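Local coordinates for protein techylectin-5A (Tachypleus tridentatus, PDB 1JC9) that recognises acetyl group-containing substances on cells as a lectin of innate immunity and agglutinates bacteria and human erythrocytes, at residues Gly181-Gly185 / His220-Leu224; Arg186-Phe192 / Trp215-Glu221; Gln208-Gly212 / Ser235-Gly239. One frame throughout, in Å; residues are numbered along the deposited sequence.

The three contacts illustrate how a binding pocket can be built largely from loops, with one helix end: all lie in the fibrinogen C-terminal domain, and each touches the same bound N-acetylglucosamine. Along the chain, 181-185 runs directly into 186-192 in the loop between strand 176-178 and helix 206-210. Then come 208-212, which begins in that helix, the loop residues 215-224, and 235-239 beyond strand 231-232. Contacts 1 and 2 share His220 and Glu221, and their centres are about 9 Å apart; the centre of contact 3 is about 13 and 14 Å from theirs. A probable hydrogen bond from His220 NE2 to Ala237 O joins contact 3 to the other two on the pocket wall.

Contact 1: Gly181-Gly185 / His220-Leu224; sequences GNSFG and HESNL. With NAG (2-acetamido-2-deoxy-beta-D-glucopyranose), chain B.
Ser183 and Glu221 mark the closest approach of two irregular loop backbones, their CA atoms 5.1 Å apart. One direct hydrogen bond spans them, from Ser222 OG to Ser183 O at 3.1 Å, with the hydroxyl above the carbonyl plane. With chi1 of 56°, Ser222 OG sits between its own backbone N and carbonyl carbon, which carries it to this acceptor and to the edge of the Phe184 ring, 3.7 Å from CD1. Glu221 CB rests on the same carbonyl, 3.4 Å from Ser183 O, while the Ser183 hydroxyl bonds to Ala244 N. Beyond CG the glutamate chain is extended; its OE1 receives a hydrogen bond from a water that also donates to Asn182 O, and its OE2 pairs with Arg243. Asn182 OD1 accepts from Gly185 N at 3.0 Å, an Asx motif, and it bonds to Tyr157 OH as well. At the pocket end, the His220 ring lies between C8 of the sugar on one face and Asn223 CB on the other. The chemistry implies that between these segments the backbone next to His220, a residue implicated in ligand binding, is joined by one serine bond and one water bridge, with a glutamate probably kept ionised by Arg243.

Contact 2: Arg186-Phe192 / Trp215-Glu221; sequences RHNGHNF and WYDRCHE. With NAG (2-acetamido-2-deoxy-beta-D-glucopyranose), chain B.
Phe192 turns its edge to a face of Trp215 in a T-shaped stack, its CD1 3.5 Å from Trp215 CE2 and the planes 78° apart. His190 O lies at the edge of that indole, whose NE1 bonds to Tyr169 O. One face of the His190 ring carries Asp217 CB, a CH-pi contact, and its edge meets a water that also bonds Arg186 O and Asp217 OD1. His187 makes its hydrogen bonds at its edge: ND1 donates to Trp215 O at 2.7 Å, nearly straight although the nitrogen sits above the carbonyl plane, and NE2 accepts a weak bond from Glu221 N at 3.3 Å. Its ring also packs edge-to-face with Trp214.

Over one face of the Arg186 guanidinium lies Glu221 CG, 3.6 Å from Arg186 CZ. The arginine chain is extended until chi3 (78°) bends it, which swings the guanidinium edge to the sugar, where NH2 donates to O1 at 3.0 Å. Asp217 and Glu221 add two long salt bridges, to NE and NH1, but both carboxylate oxygens stand well out of the guanidinium plane and only charge acts; Glu221 OE2 also pairs with Arg243. NE, buried here, has no hydrogen-bond partner. Behind this, a cis peptide joins Arg218 to Cys219, and Asp217 N bonds to Cys219 O at 2.7 Å, folding the loop tightly. Cys219, linked to Cys206 by a disulfide, donates from N to O7 of the sugar at 2.7 Å, and His220 N donates to the same oxygen at 2.9 Å.

A cis peptide also lines the polymerisation pocket of the fibrinogen gamma chain. Two backbone N-H groups on one acetyl oxygen are consistent with the lectin's preference for acetyl groups, and the opposing bonds at His187 suggest a neutral ring with its proton on ND1.

Contact 3: Gln208-Gly212 / Ser235-Gly239; sequences QTYKG and SYADG. With NAG (2-acetamido-2-deoxy-beta-D-glucopyranose), chain B.
Lys211 NZ is gripped by three oxygens: it donates to Gln208 O at 2.9 Å, to Thr209 O at 3.2 Å, and to a water that in turn donates to Asp238 OD2, bridging to the other segment. Lys211 is the first residue to leave helix 206-210, with positive phi, and its side chain folds back on the helix's own carbonyls in this fibrinogen-like domain, whose acetyl pocket the same contact lines further on. Asp238 OD1 accepts from Ser235 OG through its syn lone pair. This second bond to the carboxylate helps fix its rotation.

Closer to the sugar, the contact turns aromatic. Tyr236 O lies at the ring edge of Tyr210, 3.5 Å from Tyr210 CE1, and Tyr210 CD1 is 3.3 Å from Ala237 O. One face of this ring takes the acetyl methyl carbon C8 and the opposite face Thr209 CG2. Ala237 CB approaches the same methyl, 3.7 Å from C8, and lies over the centre of a Tyr236 ring face. Together with His220, whose NE2 bonds to Ala237 O, these groups make a seat of ring faces and an alanine methyl for it. Tyr236 CG is anti to the backbone N (chi1 180°), sending the ring across the end of Tyr210 and on to the ligand, where Tyr236 OH accepts a nearly straight hydrogen bond (163°) from sugar N2 at 2.9 Å.

Contact 1: Gly181-Gly185 / His220-Leu224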
loop_
_atom_site.group_PDB
_atom_site.type_symbol
_atom_site.label_atom_id
_atom_site.label_comp_id
_atom_site.label_asym_id
_atom_site.label_seq_id
_atom_site.Cartn_x
_atom_site.Cartn_y
_atom_site.Cartn_z
ATOM N N GLY A 181 -1.176 -14.331 6.868
ATOM C CA GLY A 181 -1.427 -14.059 8.271
ATOM C C GLY A 181 -2.051 -12.673 8.321
ATOM O O GLY A 181 -1.699 -11.801 7.525
ATOM N N ASN A 182 -2.971 -12.458 9.251
ATOM C CA ASN A 182 -3.660 -11.180 9.365
ATOM C C ASN A 182 -2.872 -10.129 10.146
ATOM O O ASN A 182 -3.134 -9.905 11.325
ATOM C CB ASN A 182 -5.017 -11.406 10.032
ATOM C CG ASN A 182 -5.884 -10.168 10.029
ATOM O OD1 ASN A 182 -5.502 -9.125 9.496
ATOM N ND2 ASN A 182 -7.066 -10.277 10.622
ATOM N N SER A 183 -1.921 -9.468 9.490
ATOM C CA SER A 183 -1.125 -8.450 10.170
ATOM C C SER A 183 -1.500 -7.009 9.814
ATOM O O SER A 183 -0.836 -6.072 10.254
ATOM C CB SER A 183 0.365 -8.673 9.903
ATOM O OG SER A 183 0.806 -9.902 10.466
ATOM N N PHE A 184 -2.553 -6.826 9.022
ATOM C CA PHE A 184 -2.999 -5.480 8.650
ATOM C C PHE A 184 -4.274 -5.161 9.432
ATOM O O PHE A 184 -4.623 -3.996 9.648
ATOM C CB PHE A 184 -3.283 -5.413 7.142
ATOM C CG PHE A 184 -3.480 -4.014 6.606
ATOM C CD1 PHE A 184 -2.528 -3.022 6.830
ATOM C CD2 PHE A 184 -4.586 -3.708 5.818
ATOM C CE1 PHE A 184 -2.671 -1.750 6.273
ATOM C CE2 PHE A 184 -4.738 -2.436 5.253
ATOM C CZ PHE A 184 -3.777 -1.458 5.481
ATOM N N GLY A 185 -4.954 -6.215 9.868
ATOM C CA GLY A 185 -6.199 -6.060 10.601
ATOM C C GLY A 185 -6.176 -5.106 11.780
ATOM O O GLY A 185 -7.112 -4.328 11.962
ATOM N N HIS A 220 2.655 -1.288 15.273
ATOM C CA HIS A 220 2.274 -2.030 14.071
ATOM C C HIS A 220 2.528 -3.529 14.104
ATOM O O HIS A 220 3.223 -4.048 14.980
ATOM C CB HIS A 220 3.025 -1.471 12.858
ATOM C CG HIS A 220 4.455 -1.912 12.784
ATOM N ND1 HIS A 220 4.819 -3.211 12.493
ATOM C CD2 HIS A 220 5.610 -1.238 12.996
ATOM C CE1 HIS A 220 6.135 -3.317 12.527
ATOM N NE2 HIS A 220 6.639 -2.134 12.832
ATOM N N GLU A 221 1.951 -4.208 13.114
ATOM C CA GLU A 221 2.135 -5.637 12.912
ATOM C C GLU A 221 2.604 -5.764 11.461
ATOM O O GLU A 221 3.156 -6.787 11.060
ATOM C CB GLU A 221 0.836 -6.412 13.140
ATOM C CG GLU A 221 0.344 -6.353 14.581
ATOM C CD GLU A 221 -0.505 -7.550 14.964
ATOM O OE1 GLU A 221 -1.507 -7.832 14.274
ATOM O OE2 GLU A 221 -0.166 -8.214 15.965
ATOM N N SER A 222 2.369 -4.709 10.677
ATOM C CA SER A 222 2.818 -4.645 9.280
ATOM C C SER A 222 3.416 -3.250 9.093
ATOM O O SER A 222 2.892 -2.273 9.624
ATOM C CB SER A 222 1.660 -4.891 8.298
ATOM O OG SER A 222 0.581 -4.002 8.500
ATOM N N ASN A 223 4.513 -3.156 8.346
ATOM C CA ASN A 223 5.200 -1.877 8.159
ATOM C C ASN A 223 5.820 -1.822 6.764
ATOM O O ASN A 223 7.011 -1.562 6.613
ATOM C CB ASN A 223 6.286 -1.762 9.247
ATOM C CG ASN A 223 6.896 -0.376 9.345
ATOM O OD1 ASN A 223 6.187 0.628 9.398
ATOM N ND2 ASN A 223 8.220 -0.317 9.401
ATOM N N LEU A 224 4.995 -2.048 5.746
ATOM C CA LEU A 224 5.453 -2.083 4.360
ATOM C C LEU A 224 6.157 -0.849 3.806
ATOM O O LEU A 224 6.876 -0.944 2.809
ATOM C CB LEU A 224 4.289 -2.492 3.456
ATOM C CG LEU A 224 4.102 -4.010 3.289
ATOM C CD1 LEU A 224 4.423 -4.758 4.575
ATOM C CD2 LEU A 224 2.686 -4.294 2.836
HETATM C C1 NAG B . 3.711 -4.994 19.518
HETATM C C2 NAG B . 4.605 -3.667 19.523
HETATM C C3 NAG B . 5.299 -3.547 20.933
HETATM C C4 NAG B . 4.180 -3.402 21.938
HETATM C C5 NAG B . 3.279 -4.687 21.867
HETATM C C6 NAG B . 2.097 -4.607 22.838
HETATM C C7 NAG B . 5.506 -2.895 17.418
HETATM C C8 NAG B . 6.505 -2.927 16.303
HETATM N N2 NAG B . 5.631 -3.776 18.475
HETATM O O1 NAG B . 3.011 -5.214 18.253
HETATM O O3 NAG B . 6.108 -2.374 21.005
HETATM O O4 NAG B . 4.745 -3.271 23.292
HETATM O O5 NAG B . 2.693 -4.898 20.545
HETATM O O6 NAG B . 1.397 -5.871 22.616
HETATM O O7 NAG B . 4.579 -2.052 17.343
HETATM O O HOH W 1 -3.275 -7.384 12.629
#

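Contact 2: Arg186-Phe192 / Trp215-Glu221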
loop_
_atom_site.group_PDB
_atom_site.type_symbol
_atom_site.label_atom_id
_atom_site.label_comp_id
_atom_site.label_asym_id
_atom_site.label_seq_id
_atom_site.Cartn_x
_atom_site.Cartn_y
_atom_site.Cartn_z
ATOM N N ARG A 186 -5.117 -5.149 12.582
ATOM C CA ARG A 186 -5.046 -4.284 13.754
ATOM C C ARG A 186 -4.999 -2.799 13.412
ATOM O O ARG A 186 -5.260 -1.948 14.263
ATOM C CB ARG A 186 -3.831 -4.646 14.614
ATOM C CG ARG A 186 -3.937 -4.141 16.051
ATOM C CD ARG A 186 -2.817 -4.677 16.940
ATOM N NE ARG A 186 -1.547 -3.979 16.747
ATOM C CZ ARG A 186 -0.424 -4.286 17.392
ATOM N NH1 ARG A 186 -0.409 -5.283 18.268
ATOM N NH2 ARG A 186 0.684 -3.591 17.173
ATOM N N HIS A 187 -4.682 -2.486 12.165
ATOM C CA HIS A 187 -4.584 -1.095 11.736
ATOM C C HIS A 187 -5.918 -0.461 11.362
ATOM O O HIS A 187 -6.016 0.756 11.215
ATOM C CB HIS A 187 -3.586 -1.010 10.579
ATOM C CG HIS A 187 -2.190 -1.361 10.986
ATOM N ND1 HIS A 187 -1.335 -0.447 11.568
ATOM C CD2 HIS A 187 -1.534 -2.545 10.989
ATOM C CE1 HIS A 187 -0.214 -1.056 11.913
ATOM N NE2 HIS A 187 -0.310 -2.330 11.574
ATOM N N ASN A 188 -6.950 -1.283 11.227
ATOM C CA ASN A 188 -8.270 -0.784 10.878
ATOM C C ASN A 188 -8.687 0.341 11.826
ATOM O O ASN A 188 -8.470 0.248 13.031
ATOM C CB ASN A 188 -9.288 -1.936 10.932
ATOM C CG ASN A 188 -10.698 -1.498 10.569
ATOM O OD1 ASN A 188 -10.904 -0.698 9.655
ATOM N ND2 ASN A 188 -11.681 -2.038 11.275
ATOM N N GLY A 189 -9.267 1.405 11.270
ATOM C CA GLY A 189 -9.729 2.525 12.073
ATOM C C GLY A 189 -8.693 3.489 12.629
ATOM O O GLY A 189 -8.995 4.255 13.536
ATOM N N HIS A 190 -7.479 3.477 12.094
ATOM C CA HIS A 190 -6.436 4.373 12.582
ATOM C C HIS A 190 -6.077 5.467 11.585
ATOM O O HIS A 190 -6.269 5.305 10.377
ATOM C CB HIS A 190 -5.190 3.559 12.940
ATOM C CG HIS A 190 -5.340 2.765 14.199
ATOM N ND1 HIS A 190 -5.065 3.288 15.443
ATOM C CD2 HIS A 190 -5.806 1.511 14.413
ATOM C CE1 HIS A 190 -5.354 2.394 16.370
ATOM N NE2 HIS A 190 -5.807 1.306 15.771
ATOM N N ASN A 191 -5.563 6.584 12.096
ATOM C CA ASN A 191 -5.165 7.699 11.241
ATOM C C ASN A 191 -3.847 7.351 10.574
ATOM O O ASN A 191 -3.164 6.414 10.979
ATOM C CB ASN A 191 -4.940 8.979 12.055
ATOM C CG ASN A 191 -6.074 9.283 12.999
ATOM O OD1 ASN A 191 -7.209 9.469 12.563
ATOM N ND2 ASN A 191 -5.754 9.317 14.295
ATOM N N PHE A 192 -3.490 8.117 9.554
ATOM C CA PHE A 192 -2.229 7.908 8.870
ATOM C C PHE A 192 -1.225 8.787 9.612
ATOM O O PHE A 192 -1.566 9.897 10.022
ATOM C CB PHE A 192 -2.333 8.375 7.418
ATOM C CG PHE A 192 -1.219 7.881 6.544
ATOM C CD1 PHE A 192 -1.238 6.582 6.040
ATOM C CD2 PHE A 192 -0.152 8.715 6.215
ATOM C CE1 PHE A 192 -0.214 6.117 5.218
ATOM C CE2 PHE A 192 0.880 8.260 5.392
ATOM C CZ PHE A 192 0.847 6.956 4.892
ATOM N N TRP A 215 -0.649 3.657 8.842
ATOM C CA TRP A 215 -1.769 3.839 9.762
ATOM C C TRP A 215 -1.349 3.194 11.085
ATOM O O TRP A 215 -1.937 2.209 11.532
ATOM C CB TRP A 215 -3.024 3.154 9.207
ATOM C CG TRP A 215 -3.511 3.740 7.907
ATOM C CD1 TRP A 215 -4.354 4.805 7.748
ATOM C CD2 TRP A 215 -3.139 3.322 6.583
ATOM N NE1 TRP A 215 -4.529 5.077 6.411
ATOM C CE2 TRP A 215 -3.795 4.182 5.674
ATOM C CE3 TRP A 215 -2.315 2.306 6.079
ATOM C CZ2 TRP A 215 -3.653 4.058 4.286
ATOM C CZ3 TRP A 215 -2.171 2.182 4.699
ATOM C CH2 TRP A 215 -2.839 3.056 3.819
ATOM N N TYR A 216 -0.318 3.761 11.698
ATOM C CA TYR A 216 0.223 3.251 12.951
ATOM C C TYR A 216 -0.745 3.237 14.125
ATOM O O TYR A 216 -1.562 4.147 14.291
ATOM C CB TYR A 216 1.470 4.048 13.339
ATOM C CG TYR A 216 2.667 3.797 12.451
ATOM C CD1 TYR A 216 3.259 2.533 12.391
ATOM C CD2 TYR A 216 3.232 4.826 11.696
ATOM C CE1 TYR A 216 4.384 2.299 11.607
ATOM C CE2 TYR A 216 4.360 4.602 10.905
ATOM C CZ TYR A 216 4.929 3.333 10.873
ATOM O OH TYR A 216 6.051 3.098 10.115
ATOM N N ASP A 217 -0.627 2.191 14.937
ATOM C CA ASP A 217 -1.453 2.001 16.127
ATOM C C ASP A 217 -0.571 2.159 17.365
ATOM O O ASP A 217 -0.387 3.271 17.861
ATOM C CB ASP A 217 -2.075 0.601 16.115
ATOM C CG ASP A 217 -2.983 0.354 17.304
ATOM O OD1 ASP A 217 -3.443 -0.799 17.465
ATOM O OD2 ASP A 217 -3.242 1.309 18.073
ATOM N N ARG A 218 -0.013 1.044 17.843
ATOM C CA ARG A 218 0.851 1.033 19.025
ATOM C C ARG A 218 1.922 -0.067 18.984
ATOM O O ARG A 218 2.056 -0.807 19.957
ATOM C CB ARG A 218 0.017 0.791 20.282
ATOM C CG ARG A 218 -0.882 1.913 20.738
ATOM C CD ARG A 218 -1.896 1.344 21.730
ATOM N NE ARG A 218 -2.379 2.328 22.696
ATOM C CZ ARG A 218 -1.649 2.816 23.695
ATOM N NH1 ARG A 218 -0.393 2.414 23.867
ATOM N NH2 ARG A 218 -2.175 3.702 24.530
ATOM N N CYS A 219 2.702 -0.187 17.909
ATOM C CA CYS A 219 2.634 0.673 16.740
ATOM C C CYS A 219 2.174 -0.059 15.477
ATOM O O CYS A 219 1.393 0.489 14.689
ATOM C CB CYS A 219 4.005 1.285 16.481
ATOM S SG CYS A 219 4.510 2.606 17.629
ATOM N N HIS A 220 2.655 -1.288 15.273
ATOM C CA HIS A 220 2.274 -2.030 14.071
ATOM C C HIS A 220 2.528 -3.529 14.104
ATOM O O HIS A 220 3.223 -4.048 14.980
ATOM C CB HIS A 220 3.025 -1.471 12.858
ATOM C CG HIS A 220 4.455 -1.912 12.784
ATOM N ND1 HIS A 220 4.819 -3.211 12.493
ATOM C CD2 HIS A 220 5.610 -1.238 12.996
ATOM C CE1 HIS A 220 6.135 -3.317 12.527
ATOM N NE2 HIS A 220 6.639 -2.134 12.832
ATOM N N GLU A 221 1.951 -4.208 13.114
ATOM C CA GLU A 221 2.135 -5.637 12.912
ATOM C C GLU A 221 2.604 -5.764 11.461
ATOM O O GLU A 221 3.156 -6.787 11.060
ATOM C CB GLU A 221 0.836 -6.412 13.140
ATOM C CG GLU A 221 0.344 -6.353 14.581
ATOM C CD GLU A 221 -0.505 -7.550 14.964
ATOM O OE1 GLU A 221 -1.507 -7.832 14.274
ATOM O OE2 GLU A 221 -0.166 -8.214 15.965
HETATM C C1 NAG B . 3.711 -4.994 19.518
HETATM C C2 NAG B . 4.605 -3.667 19.523
HETATM C C3 NAG B . 5.299 -3.547 20.933
HETATM C C4 NAG B . 4.180 -3.402 21.938
HETATM C C5 NAG B . 3.279 -4.687 21.867
HETATM C C6 NAG B . 2.097 -4.607 22.838
HETATM C C7 NAG B . 5.506 -2.895 17.418
HETATM C C8 NAG B . 6.505 -2.927 16.303
HETATM N N2 NAG B . 5.631 -3.776 18.475
HETATM O O1 NAG B . 3.011 -5.214 18.253
HETATM O O3 NAG B . 6.108 -2.374 21.005
HETATM O O4 NAG B . 4.745 -3.271 23.292
HETATM O O5 NAG B . 2.693 -4.898 20.545
HETATM O O6 NAG B . 1.397 -5.871 22.616
HETATM O O7 NAG B . 4.579 -2.052 17.343
HETATM O O HOH W 1 -3.275 -7.384 12.629
HETATM O O HOH W 2 -6.024 -1.167 17.065
HETATM O O HOH W 3 -1.303 6.600 12.977
#

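Contact 3: Gln208-Gly212 / Ser235-Gly239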
loop_
_atom_site.group_PDB
_atom_site.type_symbol
_atom_site.label_atom_id
_atom_site.label_comp_id
_atom_site.label_asym_id
_atom_site.label_seq_id
_atom_site.Cartn_x
_atom_site.Cartn_y
_atom_site.Cartn_z
ATOM N N GLN A 208 8.485 7.898 13.615
ATOM C CA GLN A 208 9.905 8.189 13.753
ATOM C C GLN A 208 10.682 6.963 14.216
ATOM O O GLN A 208 11.852 6.798 13.879
ATOM C CB GLN A 208 10.125 9.351 14.722
ATOM C CG GLN A 208 9.611 10.678 14.178
ATOM C CD GLN A 208 10.100 11.875 14.974
ATOM O OE1 GLN A 208 9.780 13.022 14.649
ATOM N NE2 GLN A 208 10.885 11.617 16.018
ATOM N N THR A 209 10.022 6.096 14.973
ATOM C CA THR A 209 10.662 4.885 15.467
ATOM C C THR A 209 10.720 3.807 14.392
ATOM O O THR A 209 11.758 3.177 14.197
ATOM C CB THR A 209 9.910 4.302 16.687
ATOM O OG1 THR A 209 9.817 5.296 17.714
ATOM C CG2 THR A 209 10.647 3.079 17.238
ATOM N N TYR A 210 9.608 3.612 13.688
ATOM C CA TYR A 210 9.527 2.581 12.660
ATOM C C TYR A 210 9.728 3.026 11.213
ATOM O O TYR A 210 9.550 2.249 10.272
ATOM C CB TYR A 210 8.240 1.792 12.875
ATOM C CG TYR A 210 8.264 1.176 14.257
ATOM C CD1 TYR A 210 9.212 0.202 14.584
ATOM C CD2 TYR A 210 7.421 1.632 15.269
ATOM C CE1 TYR A 210 9.327 -0.292 15.880
ATOM C CE2 TYR A 210 7.529 1.140 16.572
ATOM C CZ TYR A 210 8.488 0.181 16.866
ATOM O OH TYR A 210 8.621 -0.300 18.151
ATOM N N LYS A 211 10.097 4.295 11.057
ATOM C CA LYS A 211 10.475 4.877 9.771
ATOM C C LYS A 211 9.565 4.990 8.550
ATOM O O LYS A 211 10.062 5.240 7.451
ATOM C CB LYS A 211 11.771 4.192 9.325
ATOM C CG LYS A 211 12.853 4.176 10.395
ATOM C CD LYS A 211 13.253 5.591 10.785
ATOM C CE LYS A 211 14.417 5.606 11.768
ATOM N NZ LYS A 211 14.026 5.086 13.106
ATOM N N GLY A 212 8.260 4.823 8.695
ATOM C CA GLY A 212 7.431 4.941 7.510
ATOM C C GLY A 212 6.210 5.822 7.657
ATOM O O GLY A 212 6.020 6.474 8.681
ATOM N N SER A 235 18.005 -4.763 14.129
ATOM C CA SER A 235 17.175 -3.654 14.588
ATOM C C SER A 235 15.759 -4.183 14.769
ATOM O O SER A 235 15.375 -5.175 14.143
ATOM C CB SER A 235 17.193 -2.500 13.580
ATOM O OG SER A 235 16.808 -2.932 12.288
ATOM N N TYR A 236 14.983 -3.520 15.618
ATOM C CA TYR A 236 13.629 -3.970 15.903
ATOM C C TYR A 236 12.494 -3.404 15.048
ATOM O O TYR A 236 12.205 -2.210 15.083
ATOM C CB TYR A 236 13.309 -3.720 17.380
ATOM C CG TYR A 236 11.918 -4.148 17.792
ATOM C CD1 TYR A 236 11.558 -5.492 17.816
ATOM C CD2 TYR A 236 10.956 -3.203 18.149
ATOM C CE1 TYR A 236 10.270 -5.890 18.185
ATOM C CE2 TYR A 236 9.665 -3.589 18.520
ATOM C CZ TYR A 236 9.331 -4.933 18.535
ATOM O OH TYR A 236 8.056 -5.317 18.897
ATOM N N ALA A 237 11.864 -4.292 14.284
ATOM C CA ALA A 237 10.705 -3.979 13.455
ATOM C C ALA A 237 10.706 -2.702 12.615
ATOM O O ALA A 237 9.638 -2.168 12.313
ATOM C CB ALA A 237 9.465 -3.993 14.342
ATOM N N ASP A 238 11.873 -2.212 12.210
ATOM C CA ASP A 238 11.893 -0.984 11.423
ATOM C C ASP A 238 12.070 -1.183 9.922
ATOM O O ASP A 238 12.293 -0.225 9.188
ATOM C CB ASP A 238 12.949 -0.019 11.976
ATOM C CG ASP A 238 14.324 -0.639 12.074
ATOM O OD1 ASP A 238 14.440 -1.880 11.989
ATOM O OD2 ASP A 238 15.295 0.127 12.250
ATOM N N GLY A 239 11.960 -2.431 9.472
ATOM C CA GLY A 239 12.071 -2.732 8.053
ATOM C C GLY A 239 10.685 -3.044 7.498
ATOM O O GLY A 239 9.688 -2.747 8.160
HETATM C C1 NAG B . 3.711 -4.994 19.518
HETATM C C2 NAG B . 4.605 -3.667 19.523
HETATM C C3 NAG B . 5.299 -3.547 20.933
HETATM C C4 NAG B . 4.180 -3.402 21.938
HETATM C C5 NAG B . 3.279 -4.687 21.867
HETATM C C6 NAG B . 2.097 -4.607 22.838
HETATM C C7 NAG B . 5.506 -2.895 17.418
HETATM C C8 NAG B . 6.505 -2.927 16.303
HETATM N N2 NAG B . 5.631 -3.776 18.475
HETATM O O1 NAG B . 3.011 -5.214 18.253
HETATM O O3 NAG B . 6.108 -2.374 21.005
HETATM O O4 NAG B . 4.745 -3.271 23.292
HETATM O O5 NAG B . 2.693 -4.898 20.545
HETATM O O6 NAG B . 1.397 -5.871 22.616
HETATM O O7 NAG B . 4.579 -2.052 17.343
HETATM O O HOH W 4 15.320 2.893 12.987
#